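Local coordinates for protein myosin-I heavy chain (Dictyostelium discoideum, PDB 5EJR) that works as an actin-based motor with ATPase activity in early phagocytosis and adhesion, seen here as the second MyTH4-FERM region of its tail, at residues V368-V372 / L373-I377. Sequence-based numbering, arbitrary orientation.
Sequences VVRQV and LPDQI
Arg370 and Asp375 form a salt bridge across the turn that joins helix 366-370 to helix 375-378. Arg370 NH2 lies 3.0 Å from Asp375 OD1 and approaches on the syn side of the carboxylate, but tilted out of both planes. The bond is bent, with 138° at the hydrogen, and the two flat groups are turned 50° apart. Bends at chi2 and chi3 curl the arginine chain back toward the aspartate.

One water ties the same groups together. It accepts from Arg370 NE at 2.9 Å, in the guanidinium plane, and donates to Asp375 OD1 and to Leu373 O, each at 2.7 Å. Asp375 OD1 thus takes both the arginine and the water.

Val369 O accepts a hydrogen bond from Val372 N at 3.1 Å and a weak one from Leu373 N. Pro374 sits at the N-cap of helix 375-378.

Val369 CG1 touches Leu373 CD1 at 3.9 Å, with the side chains alongside each other. Trp386 and Trp331 also pack on Leu373, from helices 383-394 and 317-332. With an alanine here, Val369 CG1 and the two tryptophans would probably lose their neighbour, opening a gap between the helices.

The turn therefore has two unlike sides within the helical FERM lobe. Its apolar side is buried among helices, while the exposed side carries the ion pair, and one water joins its two charged groups to the backbone carbonyl of Leu373.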
ATOM      1  N   VAL A 368       9.169  32.420  20.623  1.00 17.22           N
ATOM      2  CA  VAL A 368      10.373  31.579  20.509  1.00 15.07           C
ATOM      3  C   VAL A 368      10.152  30.252  21.261  1.00 17.37           C
ATOM      4  O   VAL A 368      10.479  29.195  20.717  1.00 14.55           O
ATOM      5  CB  VAL A 368      11.662  32.335  20.956  1.00 17.83           C
ATOM      6  CG1 VAL A 368      12.877  31.407  21.003  1.00 15.80           C
ATOM      7  CG2 VAL A 368      11.942  33.520  20.024  1.00 18.12           C
ATOM      8  N   VAL A 369       9.566  30.305  22.476  1.00 15.02           N
ATOM      9  CA  VAL A 369       9.290  29.110  23.300  1.00 15.36           C
ATOM     10  C   VAL A 369       8.373  28.118  22.548  1.00 17.41           C
ATOM     11  O   VAL A 369       8.659  26.913  22.539  1.00 15.57           O
ATOM     12  CB  VAL A 369       8.753  29.448  24.715  1.00 18.60           C
ATOM     13  CG1 VAL A 369       8.293  28.187  25.470  1.00 16.52           C
ATOM     14  CG2 VAL A 369       9.794  30.209  25.516  1.00 18.28           C
ATOM     15  N   ARG A 370       7.326  28.646  21.864  1.00 14.52           N
ATOM     16  CA  ARG A 370       6.394  27.833  21.074  1.00 14.17           C
ATOM     17  C   ARG A 370       7.075  27.125  19.879  1.00 18.13           C
ATOM     18  O   ARG A 370       6.518  26.188  19.360  1.00 17.62           O
ATOM     19  CB  ARG A 370       5.236  28.691  20.552  1.00 14.81           C
ATOM     20  CG  ARG A 370       4.400  29.340  21.642  1.00 20.01           C
ATOM     21  CD  ARG A 370       3.809  28.348  22.639  1.00 17.57           C
ATOM     22  NE  ARG A 370       2.927  27.349  22.014  1.00 18.38           N
ATOM     23  CZ  ARG A 370       1.669  27.556  21.638  1.00 22.64           C
ATOM     24  NH1 ARG A 370       1.131  28.765  21.727  1.00 14.30           N
ATOM     25  NH2 ARG A 370       0.957  26.569  21.132  1.00 19.56           N
ATOM     26  N   GLN A 371       8.232  27.601  19.414  1.00 14.71           N
ATOM     27  CA  GLN A 371       8.925  26.961  18.287  1.00 13.14           C
ATOM     28  C   GLN A 371       9.734  25.733  18.745  1.00 17.59           C
ATOM     29  O   GLN A 371      10.236  24.972  17.899  1.00 18.27           O
ATOM     30  CB  GLN A 371       9.878  27.970  17.634  1.00 14.36           C
ATOM     31  CG  GLN A 371       9.202  29.190  16.956  1.00 18.66           C
ATOM     32  CD  GLN A 371      10.270  30.100  16.367  1.00 40.96           C
ATOM     33  OE1 GLN A 371      11.031  30.786  17.076  1.00 31.35           O
ATOM     34  NE2 GLN A 371      10.421  30.051  15.057  1.00 40.59           N
ATOM     35  N   VAL A 372       9.921  25.567  20.057  1.00 12.84           N
ATOM     36  CA  VAL A 372      10.818  24.531  20.588  1.00 12.13           C
ATOM     37  C   VAL A 372      10.246  23.641  21.706  1.00 16.42           C
ATOM     38  O   VAL A 372      10.940  22.699  22.142  1.00 17.64           O
ATOM     39  CB  VAL A 372      12.177  25.149  21.040  1.00 15.18           C
ATOM     40  CG1 VAL A 372      12.884  25.815  19.869  1.00 15.30           C
ATOM     41  CG2 VAL A 372      12.004  26.121  22.224  1.00 14.77           C
ATOM     42  N   LEU A 373       9.014  23.891  22.162  1.00 14.55           N
ATOM     43  CA  LEU A 373       8.434  23.004  23.173  1.00 15.28           C
ATOM     44  C   LEU A 373       7.087  22.555  22.668  1.00 19.70           C
ATOM     45  O   LEU A 373       6.331  23.420  22.222  1.00 18.78           O
ATOM     46  CB  LEU A 373       8.196  23.706  24.511  1.00 17.01           C
ATOM     47  CG  LEU A 373       9.302  23.899  25.484  1.00 23.44           C
ATOM     48  CD1 LEU A 373       8.727  24.566  26.734  1.00 24.04           C
ATOM     49  CD2 LEU A 373      10.005  22.542  25.856  1.00 22.89           C
ATOM     50  N   PRO A 374       6.726  21.250  22.754  1.00 16.23           N
ATOM     51  CA  PRO A 374       5.367  20.851  22.327  1.00 17.36           C
ATOM     52  C   PRO A 374       4.348  21.274  23.393  1.00 19.32           C
ATOM     53  O   PRO A 374       4.712  21.387  24.567  1.00 18.08           O
ATOM     54  CB  PRO A 374       5.450  19.321  22.262  1.00 18.65           C
ATOM     55  CG  PRO A 374       6.493  18.970  23.284  1.00 23.21           C
ATOM     56  CD  PRO A 374       7.498  20.101  23.279  1.00 18.26           C
ATOM     57  N   ASP A 375       3.065  21.412  23.017  1.00 16.60           N
ATOM     58  CA  ASP A 375       1.994  21.792  23.967  1.00 17.72           C
ATOM     59  C   ASP A 375       1.895  20.863  25.157  1.00 21.07           C
ATOM     60  O   ASP A 375       1.666  21.321  26.271  1.00 17.77           O
ATOM     61  CB  ASP A 375       0.632  21.856  23.255  1.00 18.93           C
ATOM     62  CG  ASP A 375       0.506  22.980  22.247  1.00 27.89           C
ATOM     63  OD1 ASP A 375       1.464  23.801  22.128  1.00 28.84           O
ATOM     64  OD2 ASP A 375      -0.536  23.047  21.574  1.00 31.13           O
ATOM     65  N   GLN A 376       2.076  19.545  24.931  1.00 18.58           N
ATOM     66  CA  GLN A 376       1.995  18.508  25.966  1.00 19.65           C
ATOM     67  C   GLN A 376       2.925  18.777  27.169  1.00 24.21           C
ATOM     68  O   GLN A 376       2.531  18.596  28.321  1.00 24.68           O
ATOM     69  CB  GLN A 376       2.270  17.125  25.329  1.00 21.78           C
ATOM     70  CG  GLN A 376       1.186  16.669  24.347  1.00 38.72           C
ATOM     71  CD  GLN A 376       1.304  17.149  22.904  1.00 54.26           C
ATOM     72  OE1 GLN A 376       2.092  18.050  22.545  1.00 32.19           O
ATOM     73  NE2 GLN A 376       0.492  16.547  22.031  1.00 52.61           N
ATOM     74  N   ILE A 377       4.138  19.282  26.901  1.00 20.21           N
ATOM     75  CA  ILE A 377       5.124  19.653  27.923  1.00 17.89           C
ATOM     76  C   ILE A 377       4.803  21.076  28.451  1.00 18.75           C
ATOM     77  O   ILE A 377       4.890  21.329  29.647  1.00 17.71           O
ATOM     78  CB  ILE A 377       6.541  19.613  27.257  1.00 20.10           C
ATOM     79  CG1 ILE A 377       6.983  18.153  26.851  1.00 21.08           C
ATOM     80  CG2 ILE A 377       7.599  20.311  28.094  1.00 18.78           C
ATOM     81  CD1 ILE A 377       7.181  17.214  27.925  1.00 27.72           C
TER
HETATM   82  O   HOH W   1       3.986  24.673  21.889  1.00 24.93           O